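Local coordinates for NTF2-like Protein (Anabaena variabilis ATCC 29413, PDB 3DMC), which is of unknown function but has the NTF2-like, SnoaL-type fold, a cone-shaped domain that in many relatives encloses a ligand pocket or active site, at residues 93-98 against 106-111; 110-115 against 122-127. All coordinates share one frame; numbering follows the deposited sequence.

In the fold
Contacts 1 and 2 are neighbours in one curved sheet. Both use strand 103-116 and share Ala-110 and Val-111. Contact 1 pairs it with strand 89-100, contact 2 with strand 119-127. Both are largely buried, but contact 1 lies farther from the centre of the chain and has several partly exposed charged residues. Its inner face mixes Phe-94 and Val-109 with the polar Asp-96. Contact 2 is aromatic on the face toward helix 9-27 and a charged network on the face toward the second subunit. Bound acetate lies about 3 Å from the side chain of Asp-96 in contact 1 and of Glu-125 in contact 2. It probably comes from the crystallisation liquor, but may mark a pocket.

Contact 1 of 2, residues 93-98 against 106-111; sequences EFRDEG and KNRVAV
Phe-94 with Val-109 and Asp-96 with Asn-107 are the hydrogen-bonded pairs of this antiparallel hairpin, whose segment axes approach to 4.7 Å, with N-to-C directions 154° apart. Phe-94 N donates to Val-109 O in an almost straight bond of 2.9 Å, and Val-109 N donates back to Phe-94 O. Asp-96 and Asn-107 exchange the same two bonds. Arg-95 CA adds a CA-H...O contact to Asn-107 O, at 3.3 Å.

On the face with Phe-94, the side chains of Phe-94 and Val-109 run side by side. Phe-94 CG sits between the backbone N and the carbonyl carbon (chi1 68°), and the ring reaches over to the partner strand. Val-109 CB stands above one ring face, displaced toward the rim, 3.5 Å from Phe-94 CZ. This is a CH-pi contact. Asp-96 follows on the same face. Its OD1 lies 3.4 Å from Asn-107 CB, while its OD2 lies 3.9 Å from Val-109 CG2. The Asn-107 amide leads away, its ND2 bonded to Tyr-105 OH.

On the other face Arg-95 and Arg-108 lie alongside each other, their guanidinium planes 69° apart. Arg-95 CD is 4.0 Å from Arg-108 NH2. Arg-95 NH1 bonds to Ser-79 OG, and the NE of each arginine donates to Asn-134 O, which probably eases the repulsion of the like charges. Glu-97 OE1 touches Lys-106 CE at 3.6 Å, without a salt bridge to NZ.

In the curved sheet of the NTF2-like cone, strand 75-85 flanks strand 89-100, and Phe-94 packs on Phe-18 and Phe-21 of helix 9-27. From the other face Glu-93 makes a salt bridge to Arg-124 and hydrogen bonds to Tyr-126 and Ser-112, all of the second subunit.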
loop_
_atom_site.group_PDB
_atom_site.type_symbol
_atom_site.label_atom_id
_atom_site.label_comp_id
_atom_site.label_asym_id
_atom_site.label_seq_id
_atom_site.Cartn_x
_atom_site.Cartn_y
_atom_site.Cartn_z
ATOM N N GLU A 93 -0.982 -4.439 5.402
ATOM C CA GLU A 93 -1.021 -3.079 5.885
ATOM C C GLU A 93 -0.789 -3.165 7.386
ATOM O O GLU A 93 -1.597 -3.765 8.138
ATOM C CB GLU A 93 -2.361 -2.402 5.612
ATOM C CG GLU A 93 -2.685 -2.150 4.156
ATOM C CD GLU A 93 -4.057 -1.534 3.988
ATOM O OE1 GLU A 93 -4.277 -0.443 4.596
ATOM O OE2 GLU A 93 -4.888 -2.139 3.263
ATOM N N PHE A 94 0.301 -2.539 7.800
ATOM C CA PHE A 94 0.767 -2.639 9.193
ATOM C C PHE A 94 1.304 -1.325 9.791
ATOM O O PHE A 94 1.517 -0.321 9.097
ATOM C CB PHE A 94 1.750 -3.811 9.379
ATOM C CG PHE A 94 3.072 -3.633 8.676
ATOM C CD1 PHE A 94 3.271 -4.079 7.374
ATOM C CD2 PHE A 94 4.133 -3.022 9.327
ATOM C CE1 PHE A 94 4.490 -3.908 6.754
ATOM C CE2 PHE A 94 5.340 -2.847 8.705
ATOM C CZ PHE A 94 5.528 -3.289 7.413
ATOM N N ARG A 95 1.491 -1.361 11.109
ATOM C CA ARG A 95 2.062 -0.230 11.879
ATOM C C ARG A 95 3.306 -0.750 12.554
ATOM O O ARG A 95 3.307 -1.890 13.056
ATOM C CB ARG A 95 1.050 0.314 12.926
ATOM C CG ARG A 95 -0.201 0.984 12.333
ATOM C CD ARG A 95 -1.357 1.157 13.310
ATOM N NE ARG A 95 -0.887 1.917 14.483
ATOM C CZ ARG A 95 -0.574 1.367 15.662
ATOM N NH1 ARG A 95 -0.692 0.056 15.849
ATOM N NH2 ARG A 95 -0.137 2.134 16.667
ATOM N N ASP A 96 4.387 0.037 12.496
ATOM C CA ASP A 96 5.640 -0.403 13.067
ATOM C C ASP A 96 6.331 0.693 13.860
ATOM O O ASP A 96 5.959 1.890 13.831
ATOM C CB ASP A 96 6.550 -1.078 12.025
ATOM C CG ASP A 96 7.091 -0.137 10.950
ATOM O OD1 ASP A 96 6.776 1.074 10.958
ATOM O OD2 ASP A 96 7.845 -0.664 10.081
ATOM N N GLU A 97 7.299 0.234 14.618
ATOM C CA GLU A 97 8.142 1.141 15.399
ATOM C C GLU A 97 9.430 0.529 15.871
ATOM O O GLU A 97 9.526 -0.672 16.123
ATOM C CB GLU A 97 7.390 1.672 16.593
ATOM C CG GLU A 97 7.030 0.641 17.589
ATOM C CD GLU A 97 6.312 1.254 18.784
ATOM O OE1 GLU A 97 6.069 2.488 18.761
ATOM O OE2 GLU A 97 6.006 0.510 19.736
ATOM N N GLY A 98 10.407 1.412 15.978
ATOM C CA GLY A 98 11.748 1.068 16.512
ATOM C C GLY A 98 12.655 2.264 16.640
ATOM O O GLY A 98 12.361 3.332 16.130
ATOM N N LYS A 106 8.373 5.656 13.947
ATOM C CA LYS A 106 7.063 5.016 13.876
ATOM C C LYS A 106 6.487 5.235 12.501
ATOM O O LYS A 106 6.640 6.310 11.938
ATOM C CB LYS A 106 6.113 5.620 14.892
ATOM C CG LYS A 106 6.513 5.420 16.328
ATOM C CD LYS A 106 5.558 6.160 17.239
ATOM C CE LYS A 106 4.278 5.363 17.462
ATOM N NZ LYS A 106 3.516 5.811 18.678
ATOM N N ASN A 107 5.852 4.215 11.943
ATOM C CA ASN A 107 5.250 4.363 10.615
ATOM C C ASN A 107 4.044 3.476 10.348
ATOM O O ASN A 107 3.694 2.560 11.111
ATOM C CB ASN A 107 6.321 4.148 9.541
ATOM C CG ASN A 107 6.227 5.131 8.394
ATOM O OD1 ASN A 107 5.254 5.893 8.257
ATOM N ND2 ASN A 107 7.260 5.108 7.521
ATOM N N ARG A 108 3.392 3.812 9.259
ATOM C CA ARG A 108 2.400 2.984 8.630
ATOM C C ARG A 108 3.023 2.553 7.312
ATOM O O ARG A 108 3.703 3.335 6.641
ATOM C CB ARG A 108 1.064 3.711 8.397
ATOM C CG ARG A 108 0.247 3.960 9.661
ATOM C CD ARG A 108 -1.120 4.482 9.398
ATOM N NE ARG A 108 -1.952 4.296 10.593
ATOM C CZ ARG A 108 -3.229 3.943 10.566
ATOM N NH1 ARG A 108 -3.848 3.716 9.412
ATOM N NH2 ARG A 108 -3.894 3.823 11.699
ATOM N N VAL A 109 2.858 1.269 7.022
ATOM C CA VAL A 109 3.484 0.654 5.858
ATOM C C VAL A 109 2.534 -0.308 5.196
ATOM O O VAL A 109 1.746 -0.977 5.832
ATOM C CB VAL A 109 4.778 -0.101 6.241
ATOM C CG1 VAL A 109 5.570 -0.517 4.973
ATOM C CG2 VAL A 109 5.650 0.738 7.192
ATOM N N ALA A 110 2.648 -0.378 3.879
ATOM C CA ALA A 110 2.055 -1.461 3.142
ATOM C C ALA A 110 3.161 -2.155 2.367
ATOM O O ALA A 110 3.909 -1.539 1.647
ATOM C CB ALA A 110 0.973 -0.971 2.196
ATOM N N VAL A 111 3.285 -3.450 2.583
ATOM C CA VAL A 111 4.152 -4.262 1.738
ATOM C C VAL A 111 3.319 -5.296 1.004
ATOM O O VAL A 111 2.459 -5.977 1.570
ATOM C CB VAL A 111 5.322 -4.939 2.489
ATOM C CG1 VAL A 111 6.174 -3.880 3.239
ATOM C CG2 VAL A 111 4.833 -6.063 3.411
#

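Contact 2 of 2, residues 110-115 against 122-127; sequences AVSFDV and SYREYF
Ala-110 with Tyr-126 and Ser-112 with Arg-124 each exchange two backbone hydrogen bonds in this antiparallel pairing, and Asp-114 N adds one to Ser-122 O. The shortest is Ser-112 N to Arg-124 O, at 2.8 Å.

The polar side chains gather round the Arg-124 guanidinium. The arginine chain bends at chi3 (-66°), which turns NE out of an extended line. Arg-124 NH2 donates to Ser-112 OG at 2.8 Å, with the oxygen in the guanidinium plane. The same NH2 forms a salt bridge to Asp-114 OD1 at 3.0 Å, coming from above the carboxylate plane. Asp-114 OD1 also bonds to Thr-89 OG1. Arg-124 NH1 donates in plane to Ser-122 OG at 3.0 Å. A water joins Ser-122 OG to Asp-114 OD2.

The aromatic contact is on the opposite face, toward helix 9-27. Phe-113 and Tyr-123 lie side by side, and Tyr-123 CD2 sits at the edge of the Phe-113 ring, 3.6 Å from Phe-113 CE1. Tyr-123 OH donates to Glu-125 OE1 at 2.8 Å.

Asp-114 OD2 forms a salt bridge to Arg-82 of the second subunit. A methionine in place of Arg-124 would probably leave Glu-93 of the second subunit and Asp-114 each one salt bridge poorer, and Ser-112 OG and Ser-122 OG without these donors. Arg-124 thus ties the strand pairing to the dimer interface, where the two acids probably offset its closeness to Arg-82 of the second subunit.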
loop_
_atom_site.group_PDB
_atom_site.type_symbol
_atom_site.label_atom_id
_atom_site.label_comp_id
_atom_site.label_asym_id
_atom_site.label_seq_id
_atom_site.Cartn_x
_atom_site.Cartn_y
_atom_site.Cartn_z
ATOM N N ALA A 110 2.648 -0.378 3.879
ATOM C CA ALA A 110 2.055 -1.461 3.142
ATOM C C ALA A 110 3.161 -2.155 2.367
ATOM O O ALA A 110 3.909 -1.539 1.647
ATOM C CB ALA A 110 0.973 -0.971 2.196
ATOM N N VAL A 111 3.285 -3.450 2.583
ATOM C CA VAL A 111 4.152 -4.262 1.738
ATOM C C VAL A 111 3.319 -5.296 1.004
ATOM O O VAL A 111 2.459 -5.977 1.570
ATOM C CB VAL A 111 5.322 -4.939 2.489
ATOM C CG1 VAL A 111 6.174 -3.880 3.239
ATOM C CG2 VAL A 111 4.833 -6.063 3.411
ATOM N N SER A 112 3.632 -5.388 -0.276
ATOM C CA SER A 112 2.938 -6.219 -1.228
ATOM C C SER A 112 3.908 -7.291 -1.733
ATOM O O SER A 112 5.026 -6.973 -2.108
ATOM C CB SER A 112 2.450 -5.335 -2.390
ATOM O OG SER A 112 1.712 -6.073 -3.334
ATOM N N PHE A 113 3.492 -8.547 -1.633
ATOM C CA PHE A 113 4.283 -9.671 -2.187
ATOM C C PHE A 113 3.541 -10.299 -3.376
ATOM O O PHE A 113 2.306 -10.462 -3.336
ATOM C CB PHE A 113 4.440 -10.837 -1.157
ATOM C CG PHE A 113 5.098 -10.476 0.157
ATOM C CD1 PHE A 113 5.955 -9.425 0.279
ATOM C CD2 PHE A 113 4.922 -11.304 1.273
ATOM C CE1 PHE A 113 6.574 -9.122 1.488
ATOM C CE2 PHE A 113 5.537 -11.013 2.460
ATOM C CZ PHE A 113 6.386 -9.922 2.570
ATOM N N ASP A 114 4.292 -10.753 -4.382
ATOM C CA ASP A 114 3.770 -11.749 -5.329
ATOM C C ASP A 114 4.311 -13.105 -4.935
ATOM O O ASP A 114 5.488 -13.240 -4.575
ATOM C CB ASP A 114 4.207 -11.460 -6.762
ATOM C CG ASP A 114 3.407 -10.372 -7.407
ATOM O OD1 ASP A 114 2.649 -9.669 -6.721
ATOM O OD2 ASP A 114 3.502 -10.239 -8.641
ATOM N N VAL A 115 3.451 -14.100 -5.060
ATOM C CA VAL A 115 3.805 -15.501 -4.784
ATOM C C VAL A 115 3.875 -16.327 -6.049
ATOM O O VAL A 115 3.022 -16.240 -6.948
ATOM C CB VAL A 115 2.796 -16.144 -3.818
ATOM C CG1 VAL A 115 3.055 -17.651 -3.639
ATOM C CG2 VAL A 115 2.836 -15.450 -2.460
ATOM N N SER A 122 8.340 -11.180 -5.852
ATOM C CA SER A 122 8.526 -9.723 -5.838
ATOM C C SER A 122 7.937 -9.093 -4.582
ATOM O O SER A 122 7.110 -9.685 -3.892
ATOM C CB SER A 122 7.906 -9.074 -7.066
ATOM O OG SER A 122 6.505 -9.259 -7.056
ATOM N N TYR A 123 8.403 -7.876 -4.357
ATOM C CA TYR A 123 8.127 -7.102 -3.159
ATOM C C TYR A 123 8.007 -5.635 -3.519
ATOM O O TYR A 123 8.789 -5.123 -4.282
ATOM C CB TYR A 123 9.306 -7.347 -2.200
ATOM C CG TYR A 123 9.449 -6.494 -0.961
ATOM C CD1 TYR A 123 9.803 -5.140 -1.029
ATOM C CD2 TYR A 123 9.303 -7.061 0.282
ATOM C CE1 TYR A 123 9.993 -4.378 0.132
ATOM C CE2 TYR A 123 9.475 -6.321 1.433
ATOM C CZ TYR A 123 9.846 -4.992 1.364
ATOM O OH TYR A 123 9.997 -4.303 2.547
ATOM N N ARG A 124 7.018 -4.968 -2.930
ATOM C CA ARG A 124 6.818 -3.544 -3.101
ATOM C C ARG A 124 6.432 -2.960 -1.762
ATOM O O ARG A 124 5.539 -3.507 -1.086
ATOM C CB ARG A 124 5.696 -3.259 -4.096
ATOM C CG ARG A 124 5.990 -3.772 -5.525
ATOM C CD ARG A 124 4.692 -3.908 -6.363
ATOM N NE ARG A 124 3.844 -4.948 -5.804
ATOM C CZ ARG A 124 4.079 -6.236 -5.969
ATOM N NH1 ARG A 124 5.076 -6.611 -6.777
ATOM N NH2 ARG A 124 3.304 -7.123 -5.382
ATOM N N GLU A 125 7.144 -1.900 -1.404
ATOM C CA GLU A 125 6.933 -1.154 -0.166
ATOM C C GLU A 125 6.419 0.258 -0.393
ATOM O O GLU A 125 6.903 1.013 -1.250
ATOM C CB GLU A 125 8.209 -1.139 0.692
ATOM C CG GLU A 125 7.954 -0.453 2.038
ATOM C CD GLU A 125 9.058 -0.593 3.066
ATOM O OE1 GLU A 125 9.869 -1.540 2.991
ATOM O OE2 GLU A 125 9.082 0.270 3.978
ATOM N N TYR A 126 5.401 0.586 0.408
ATOM C CA TYR A 126 4.740 1.906 0.378
ATOM C C TYR A 126 4.683 2.500 1.796
ATOM O O TYR A 126 4.437 1.773 2.771
ATOM C CB TYR A 126 3.302 1.787 -0.142
ATOM C CG TYR A 126 3.108 1.102 -1.481
ATOM C CD1 TYR A 126 3.105 -0.302 -1.601
ATOM C CD2 TYR A 126 2.912 1.859 -2.645
ATOM C CE1 TYR A 126 2.880 -0.919 -2.821
ATOM C CE2 TYR A 126 2.719 1.228 -3.898
ATOM C CZ TYR A 126 2.718 -0.172 -3.971
ATOM O OH TYR A 126 2.509 -0.791 -5.198
ATOM N N PHE A 127 4.916 3.807 1.896
ATOM C CA PHE A 127 4.904 4.545 3.185
ATOM C C PHE A 127 3.538 5.204 3.391
ATOM O O PHE A 127 3.055 5.906 2.502
ATOM C CB PHE A 127 5.952 5.690 3.209
ATOM C CG PHE A 127 7.391 5.279 2.944
ATOM C CD1 PHE A 127 7.818 3.982 3.144
ATOM C CD2 PHE A 127 8.325 6.232 2.585
ATOM C CE1 PHE A 127 9.178 3.622 2.936
ATOM C CE2 PHE A 127 9.666 5.904 2.383
ATOM C CZ PHE A 127 10.094 4.599 2.555
HETATM O O HOH W 1 6.071 -10.372 -9.651
#